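Multiple PDZ domain protein (Mus musculus, PDB 4XH7) is a scaffold protein built of many PDZ domains, the fourth of which, crystallised here, probably recognises short C-terminal tails of partner proteins. Local coordinates at residues Leu76-Gly81 with Thr104-Arg109; Val29-Ser34 with Gly65-Leu70. One frame throughout, in Å; residues are numbered along the deposited sequence.

Contact 1: residues Leu76-Gly81 with Thr104-Arg109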
ATOM      1  N   LEU A  76      -4.041   2.764   2.767  1.00 17.52           N
ATOM      2  CA  LEU A  76      -3.780   1.443   2.186  1.00 20.34           C
ATOM      3  C   LEU A  76      -4.962   0.968   1.346  1.00 19.51           C
ATOM      4  O   LEU A  76      -6.078   0.971   1.835  1.00 20.72           O
ATOM      5  CB  LEU A  76      -3.540   0.422   3.287  1.00 16.56           C
ATOM      6  CG  LEU A  76      -2.347   0.735   4.179  1.00 25.68           C
ATOM      7  CD1 LEU A  76      -2.289  -0.380   5.232  1.00 29.71           C
ATOM      8  CD2 LEU A  76      -1.073   0.741   3.404  1.00 32.25           C
ATOM      9  N   LEU A  77      -4.710   0.549   0.103  1.00 17.32           N
ATOM     10  CA  LEU A  77      -5.797   0.063  -0.766  1.00 16.68           C
ATOM     11  C   LEU A  77      -5.756  -1.429  -1.109  1.00 17.09           C
ATOM     12  O   LEU A  77      -6.794  -2.099  -1.075  1.00 19.15           O
ATOM     13  CB  LEU A  77      -5.844   0.853  -2.081  1.00 18.50           C
ATOM     14  CG  LEU A  77      -6.050   2.356  -1.891  1.00 18.10           C
ATOM     15  CD1 LEU A  77      -5.928   3.040  -3.250  1.00 18.99           C
ATOM     16  CD2 LEU A  77      -7.390   2.663  -1.205  1.00 18.87           C
ATOM     17  N   GLU A  78      -4.575  -1.948  -1.429  1.00 19.23           N
ATOM     18  CA  GLU A  78      -4.429  -3.297  -1.955  1.00 20.84           C
ATOM     19  C   GLU A  78      -2.999  -3.784  -1.693  1.00 21.80           C
ATOM     20  O   GLU A  78      -2.039  -2.991  -1.741  1.00 22.04           O
ATOM     21  CB  GLU A  78      -4.729  -3.315  -3.455  1.00 23.63           C
ATOM     22  CG  GLU A  78      -4.638  -4.688  -4.085  1.00 29.95           C
ATOM     23  CD  GLU A  78      -4.806  -4.637  -5.607  1.00 30.45           C
ATOM     24  OE1 GLU A  78      -3.848  -5.021  -6.311  1.00 38.62           O
ATOM     25  OE2 GLU A  78      -5.903  -4.258  -6.070  1.00 33.62           O
ATOM     26  N   VAL A  79      -2.827  -5.074  -1.388  1.00 18.78           N
ATOM     27  CA  VAL A  79      -1.436  -5.591  -1.292  1.00 18.88           C
ATOM     28  C   VAL A  79      -1.424  -6.928  -2.014  1.00 24.33           C
ATOM     29  O   VAL A  79      -2.289  -7.768  -1.728  1.00 22.46           O
ATOM     30  CB  VAL A  79      -0.932  -5.803   0.164  1.00 21.52           C
ATOM     31  CG1 VAL A  79      -0.567  -4.482   0.821  1.00 27.92           C
ATOM     32  CG2 VAL A  79      -1.956  -6.537   1.030  1.00 20.28           C
ATOM     33  N   ASN A  80      -0.481  -7.127  -2.935  1.00 23.35           N
ATOM     34  CA  ASN A  80      -0.418  -8.377  -3.712  1.00 24.39           C
ATOM     35  C   ASN A  80      -1.790  -8.860  -4.222  1.00 27.05           C
ATOM     36  O   ASN A  80      -2.138 -10.055  -4.111  1.00 26.70           O
ATOM     37  CB  ASN A  80       0.242  -9.467  -2.876  1.00 25.90           C
ATOM     38  CG  ASN A  80       1.726  -9.259  -2.776  1.00 28.85           C
ATOM     39  OD1 ASN A  80       2.245  -8.264  -3.299  1.00 29.28           O
ATOM     40  ND2 ASN A  80       2.429 -10.189  -2.136  1.00 24.43           N
ATOM     41  N   GLY A  81      -2.558  -7.919  -4.755  1.00 24.18           N
ATOM     42  CA  GLY A  81      -3.858  -8.219  -5.333  1.00 25.81           C
ATOM     43  C   GLY A  81      -5.013  -8.391  -4.369  1.00 26.62           C
ATOM     44  O   GLY A  81      -6.153  -8.552  -4.808  1.00 30.95           O
ATOM     45  N   THR A 104       3.652  -5.980  -3.500  1.00 23.02           N
ATOM     46  CA  THR A 104       3.246  -4.831  -4.289  1.00 22.63           C
ATOM     47  C   THR A 104       2.120  -4.139  -3.549  1.00 24.21           C
ATOM     48  O   THR A 104       1.068  -4.733  -3.373  1.00 24.45           O
ATOM     49  CB  THR A 104       2.768  -5.271  -5.685  1.00 27.75           C
ATOM     50  OG1 THR A 104       3.885  -5.877  -6.359  1.00 29.92           O
ATOM     51  CG2 THR A 104       2.268  -4.051  -6.504  1.00 25.69           C
ATOM     52  N   MET A 105       2.343  -2.895  -3.127  1.00 21.71           N
ATOM     53  CA  MET A 105       1.379  -2.181  -2.296  1.00 20.75           C
ATOM     54  C   MET A 105       0.756  -1.135  -3.145  1.00 19.68           C
ATOM     55  O   MET A 105       1.479  -0.423  -3.849  1.00 24.47           O
ATOM     56  CB  MET A 105       2.070  -1.516  -1.099  1.00 20.30           C
ATOM     57  CG  MET A 105       2.757  -2.503  -0.192  1.00 27.16           C
ATOM     58  SD  MET A 105       3.456  -1.669   1.262  1.00 29.51           S
ATOM     59  CE  MET A 105       1.956  -0.960   1.969  1.00 24.13           C
ATOM     60  N   VAL A 106      -0.569  -0.986  -3.080  1.00 16.74           N
ATOM     61  CA  VAL A 106      -1.214   0.150  -3.714  1.00 17.86           C
ATOM     62  C   VAL A 106      -1.793   1.008  -2.615  1.00 21.79           C
ATOM     63  O   VAL A 106      -2.532   0.495  -1.762  1.00 21.50           O
ATOM     64  CB  VAL A 106      -2.370  -0.261  -4.669  1.00 22.19           C
ATOM     65  CG1 VAL A 106      -3.020   1.003  -5.353  1.00 21.56           C
ATOM     66  CG2 VAL A 106      -1.888  -1.298  -5.698  1.00 22.76           C
ATOM     67  N   CYS A 107      -1.469   2.299  -2.641  1.00 19.05           N
ATOM     68  CA  CYS A 107      -1.992   3.261  -1.654  1.00 19.45           C
ATOM     69  C   CYS A 107      -2.513   4.494  -2.335  1.00 17.88           C
ATOM     70  O   CYS A 107      -2.354   4.659  -3.551  1.00 18.53           O
ATOM     71  CB  CYS A 107      -0.904   3.711  -0.671  1.00 17.08           C
ATOM     72  SG  CYS A 107      -0.192   2.355   0.322  1.00 23.75           S
ATOM     73  N   CYS A 108      -3.129   5.395  -1.572  1.00 17.80           N
ATOM     74  CA  CYS A 108      -3.486   6.699  -2.166  1.00 16.50           C
ATOM     75  C   CYS A 108      -3.376   7.824  -1.176  1.00 19.13           C
ATOM     76  O   CYS A 108      -3.210   7.608   0.042  1.00 19.40           O
ATOM     77  CB  CYS A 108      -4.907   6.672  -2.751  1.00 18.34           C
ATOM     78  SG  CYS A 108      -6.192   6.378  -1.516  1.00 20.88           S
ATOM     79  N   ARG A 109      -3.356   9.044  -1.698  1.00 17.16           N
ATOM     80  CA  ARG A 109      -3.381  10.228  -0.817  1.00 20.96           C
ATOM     81  C   ARG A 109      -4.334  11.244  -1.462  1.00 21.49           C
ATOM     82  O   ARG A 109      -4.490  11.244  -2.666  1.00 19.76           O
ATOM     83  CB  ARG A 109      -1.966  10.814  -0.585  1.00 20.60           C
ATOM     84  CG  ARG A 109      -1.205  11.217  -1.869  1.00 24.69           C
ATOM     85  CD  ARG A 109       0.266  11.622  -1.511  1.00 21.94           C
ATOM     86  NE  ARG A 109       1.055  10.455  -1.165  1.00 22.79           N
ATOM     87  CZ  ARG A 109       2.046   9.945  -1.885  1.00 25.18           C
ATOM     88  NH1 ARG A 109       2.664   8.857  -1.444  1.00 21.88           N
ATOM     89  NH2 ARG A 109       2.434  10.527  -3.016  1.00 26.62           N
TER
HETATM   90  O   HOH W   1      -1.262  -5.349  -5.471  1.00 32.14           O
HETATM   91  O   HOH W   2       4.369  -8.887  -5.308  1.00 50.34           O
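The carboxamide of Asn80 meets the backbone near the start of strand 102-110 through its oxygen: OD1 accepts the backbone N-H of Thr104 at 2.7 Å in a nearly straight bond (172°). That donor lies slightly to one side of the amide plane, whereas a water bonded to OD1 stands well above the other face and also reaches Thr104 OG1. On the nitrogen side, ND2 donates to the carbonyl of Asp102, which helps to fix the rotation of the group. In return, Asn80 N donates a hydrogen bond to Thr104 O, 2.9 Å away. The carboxylate of Glu78 divides its two oxygens: OE1 receives a second water, itself shared with Gly81 N and Thr104 O, and OE2 is held by Trp18 NE1 and Lys17 NZ. Further along, the antiparallel ladder carries a classic beta bulge. Val106 O accepts both Leu77 N (2.9 Å, in the carbonyl plane) and Glu78 N (3.2 Å, tilted 17°), and Val106 N returns a bond to Glu78 O. The extra residue, Leu77, points toward the partner strand, and its CD1 packs on Cys108 SG at 3.8 Å. Side chains pack on both faces of the sheet here. On that of Glu78 and Val106, the two CB atoms abut, and Val106 is covered by Leu14 and Trp18 of helix 5-22. On the other, which faces the PDZ interior, Leu76 CD2 lies 3.6 Å from Cys107 SG and 3.8 Å from Met105 CE; the bend of Met105 at chi3 (60°) places that methyl. Beside it Val79 and Met105 run side by side, with Ile95 and Leu96 of helix 89-97 against Val79.

Contact 2: residues Val29-Ser34 with Gly65-Leu70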
ATOM      1  N   VAL A  29      -0.651   5.475  -5.739  1.00 18.82           N
ATOM      2  CA  VAL A  29       0.760   5.183  -5.715  1.00 22.04           C
ATOM      3  C   VAL A  29       0.948   3.685  -5.648  1.00 25.13           C
ATOM      4  O   VAL A  29       0.269   3.011  -4.874  1.00 22.78           O
ATOM      5  CB  VAL A  29       1.439   5.832  -4.495  1.00 22.54           C
ATOM      6  CG1 VAL A  29       2.922   5.507  -4.505  1.00 27.84           C
ATOM      7  CG2 VAL A  29       1.173   7.341  -4.499  1.00 29.96           C
ATOM      8  N   VAL A  30       1.851   3.153  -6.465  1.00 19.91           N
ATOM      9  CA  VAL A  30       2.230   1.741  -6.352  1.00 21.60           C
ATOM     10  C   VAL A  30       3.644   1.630  -5.804  1.00 24.90           C
ATOM     11  O   VAL A  30       4.563   2.286  -6.311  1.00 25.32           O
ATOM     12  CB  VAL A  30       2.113   1.018  -7.718  1.00 24.25           C
ATOM     13  CG1 VAL A  30       2.619  -0.429  -7.634  1.00 26.51           C
ATOM     14  CG2 VAL A  30       0.659   0.991  -8.132  1.00 23.13           C
ATOM     15  N   ALA A  31       3.836   0.818  -4.761  1.00 21.76           N
ATOM     16  CA  ALA A  31       5.184   0.631  -4.210  1.00 21.78           C
ATOM     17  C   ALA A  31       5.574  -0.832  -4.276  1.00 24.67           C
ATOM     18  O   ALA A  31       4.793  -1.693  -3.908  1.00 26.49           O
ATOM     19  CB  ALA A  31       5.257   1.123  -2.775  1.00 24.22           C
ATOM     20  N   HIS A  32       6.792  -1.108  -4.739  1.00 24.98           N
ATOM     21  CA  HIS A  32       7.301  -2.475  -4.697  1.00 27.23           C
ATOM     22  C   HIS A  32       8.238  -2.572  -3.514  1.00 24.90           C
ATOM     23  O   HIS A  32       9.263  -1.859  -3.433  1.00 27.62           O
ATOM     24  CB  HIS A  32       7.991  -2.829  -6.013  1.00 26.59           C
ATOM     25  CG  HIS A  32       7.070  -2.752  -7.182  1.00 30.69           C
ATOM     26  ND1 HIS A  32       7.035  -1.665  -8.026  1.00 41.06           N
ATOM     27  CD2 HIS A  32       6.112  -3.601  -7.617  1.00 41.24           C
ATOM     28  CE1 HIS A  32       6.104  -1.855  -8.946  1.00 37.54           C
ATOM     29  NE2 HIS A  32       5.523  -3.020  -8.716  1.00 39.43           N
ATOM     30  N   VAL A  33       7.863  -3.420  -2.573  1.00 23.22           N
ATOM     31  CA  VAL A  33       8.552  -3.492  -1.298  1.00 22.51           C
ATOM     32  C   VAL A  33       9.137  -4.888  -1.157  1.00 24.50           C
ATOM     33  O   VAL A  33       8.516  -5.857  -1.586  1.00 28.22           O
ATOM     34  CB  VAL A  33       7.559  -3.195  -0.139  1.00 23.64           C
ATOM     35  CG1 VAL A  33       8.199  -3.390   1.237  1.00 22.90           C
ATOM     36  CG2 VAL A  33       7.055  -1.763  -0.246  1.00 23.81           C
ATOM     37  N   SER A  34      10.330  -4.985  -0.580  1.00 24.35           N
ATOM     38  CA  SER A  34      10.896  -6.286  -0.223  1.00 26.98           C
ATOM     39  C   SER A  34      11.194  -6.335   1.257  1.00 25.93           C
ATOM     40  O   SER A  34      11.966  -5.516   1.770  1.00 26.69           O
ATOM     41  CB  SER A  34      12.173  -6.551  -1.021  1.00 34.42           C
ATOM     42  OG  SER A  34      11.834  -6.733  -2.384  1.00 40.01           O
ATOM     43  N   GLY A  65      10.244   2.164   3.917  1.00 20.80           N
ATOM     44  CA  GLY A  65      11.131   3.313   3.816  1.00 18.20           C
ATOM     45  C   GLY A  65      12.143   3.133   2.682  1.00 22.25           C
ATOM     46  O   GLY A  65      12.465   4.090   1.952  1.00 25.09           O
ATOM     47  N   HIS A  66      12.618   1.899   2.504  1.00 23.36           N
ATOM     48  CA  HIS A  66      13.588   1.637   1.447  1.00 24.09           C
ATOM     49  C   HIS A  66      12.978   1.806   0.070  1.00 26.27           C
ATOM     50  O   HIS A  66      13.678   2.209  -0.874  1.00 25.69           O
ATOM     51  CB  HIS A  66      14.178   0.239   1.573  1.00 24.74           C
ATOM     52  CG  HIS A  66      15.239   0.133   2.628  1.00 28.96           C
ATOM     53  ND1 HIS A  66      16.213  -0.841   2.611  1.00 35.37           N
ATOM     54  CD2 HIS A  66      15.458   0.868   3.744  1.00 25.34           C
ATOM     55  CE1 HIS A  66      17.009  -0.685   3.658  1.00 33.54           C
ATOM     56  NE2 HIS A  66      16.573   0.343   4.364  1.00 34.22           N
ATOM     57  N   SER A  67      11.691   1.502  -0.063  1.00 20.43           N
ATOM     58  CA  SER A  67      10.995   1.764  -1.332  1.00 21.67           C
ATOM     59  C   SER A  67      10.914   3.257  -1.639  1.00 24.75           C
ATOM     60  O   SER A  67      11.072   3.668  -2.788  1.00 28.51           O
ATOM     61  CB  SER A  67       9.587   1.179  -1.323  1.00 25.97           C
ATOM     62  OG  SER A  67       8.758   2.000  -2.117  1.00 35.87           O
ATOM     63  N   GLY A  68      10.658   4.073  -0.624  1.00 20.79           N
ATOM     64  CA  GLY A  68      10.655   5.510  -0.811  1.00 22.00           C
ATOM     65  C   GLY A  68       9.363   6.122  -1.350  1.00 22.01           C
ATOM     66  O   GLY A  68       9.229   7.335  -1.345  1.00 23.29           O
ATOM     67  N   LYS A  69       8.430   5.283  -1.793  1.00 21.94           N
ATOM     68  CA  LYS A  69       7.219   5.745  -2.449  1.00 24.73           C
ATOM     69  C   LYS A  69       6.079   6.135  -1.521  1.00 23.74           C
ATOM     70  O   LYS A  69       5.142   6.838  -1.944  1.00 23.63           O
ATOM     71  CB  LYS A  69       6.679   4.641  -3.366  1.00 23.86           C
ATOM     72  CG  LYS A  69       7.595   4.210  -4.495  1.00 32.59           C
ATOM     73  CD  LYS A  69       7.588   5.224  -5.595  1.00 48.19           C
ATOM     74  CE  LYS A  69       8.241   4.666  -6.837  1.00 60.79           C
ATOM     75  NZ  LYS A  69       8.755   5.773  -7.685  1.00 66.67           N
ATOM     76  N   LEU A  70       6.084   5.580  -0.316  1.00 21.17           N
ATOM     77  CA  LEU A  70       4.954   5.744   0.581  1.00 18.06           C
ATOM     78  C   LEU A  70       5.294   6.684   1.730  1.00 21.37           C
ATOM     79  O   LEU A  70       6.405   6.672   2.268  1.00 22.49           O
ATOM     80  CB  LEU A  70       4.509   4.384   1.123  1.00 18.67           C
ATOM     81  CG  LEU A  70       4.114   3.353   0.074  1.00 21.75           C
ATOM     82  CD1 LEU A  70       3.590   2.076   0.701  1.00 20.96           C
ATOM     83  CD2 LEU A  70       3.042   3.897  -0.883  1.00 24.13           C
TER
HETATM   84  O   HOH W   3       8.655   0.916  -5.358  1.00 40.24           O
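Ala31 presents its single methyl to three residues at the end of helix 63-67 and beyond. CB sits 3.7 Å from Ser67 OG, 3.8 Å from Lys69 CB and 3.8 Å from Leu70 CG. Leu70 straddles that methyl with both branches near it, and its CD2 also meets Val29 CG1 at 4.0 Å, the two side chains passing antiparallel to each other. Val29 CG1, anti to its backbone N (chi1 -180°), further approaches the carbonyl oxygen of Lys69, an oxygen that accepts a bond from Arg109 NH1. Ser67 works at the other end: its CB leans on His32 O and on Val33 CG2, while OG accepts a weak, long bond from Lys69 N across the turn. A water held by His32 N at 2.8 Å lies near the same hydroxyl, with a weak link to it. Of the Lys69 side chain, CB and CG make the contact; a bend at chi2 (-76°) turns CD off its initial course, and the exposed chain then leads away from the strand. Between Ser67 and Lys69, Gly68 leaves the helix with positive phi (83°), and Lys69 and Leu70 follow alongside the strand. This seating of the short helix and its glycine-containing exit turn beside an edge strand belongs to the PDZ fold.

Following the chain from the N terminus, strand 26-34 comes first, and contact 2 closes a loop of 30 residues, holding the hairpin of strands 44-49 and 52-58, when helix 63-67 and its exit turn return to it. Contact 1 opens a few residues later and closes a second loop, which contains strand 82-83 and helix 89-97, when strand 102-110 pairs with strand 75-79. The two loops are therefore in series, neither nested nor crossed. They join in space because strand 102-110 lies between strands 75-79 and 26-34: Ala31 N probably bonds Met105 O, and Val29 N Cys107 O, while Met105 CE packs against Leu70 CD1 at 3.7 Å.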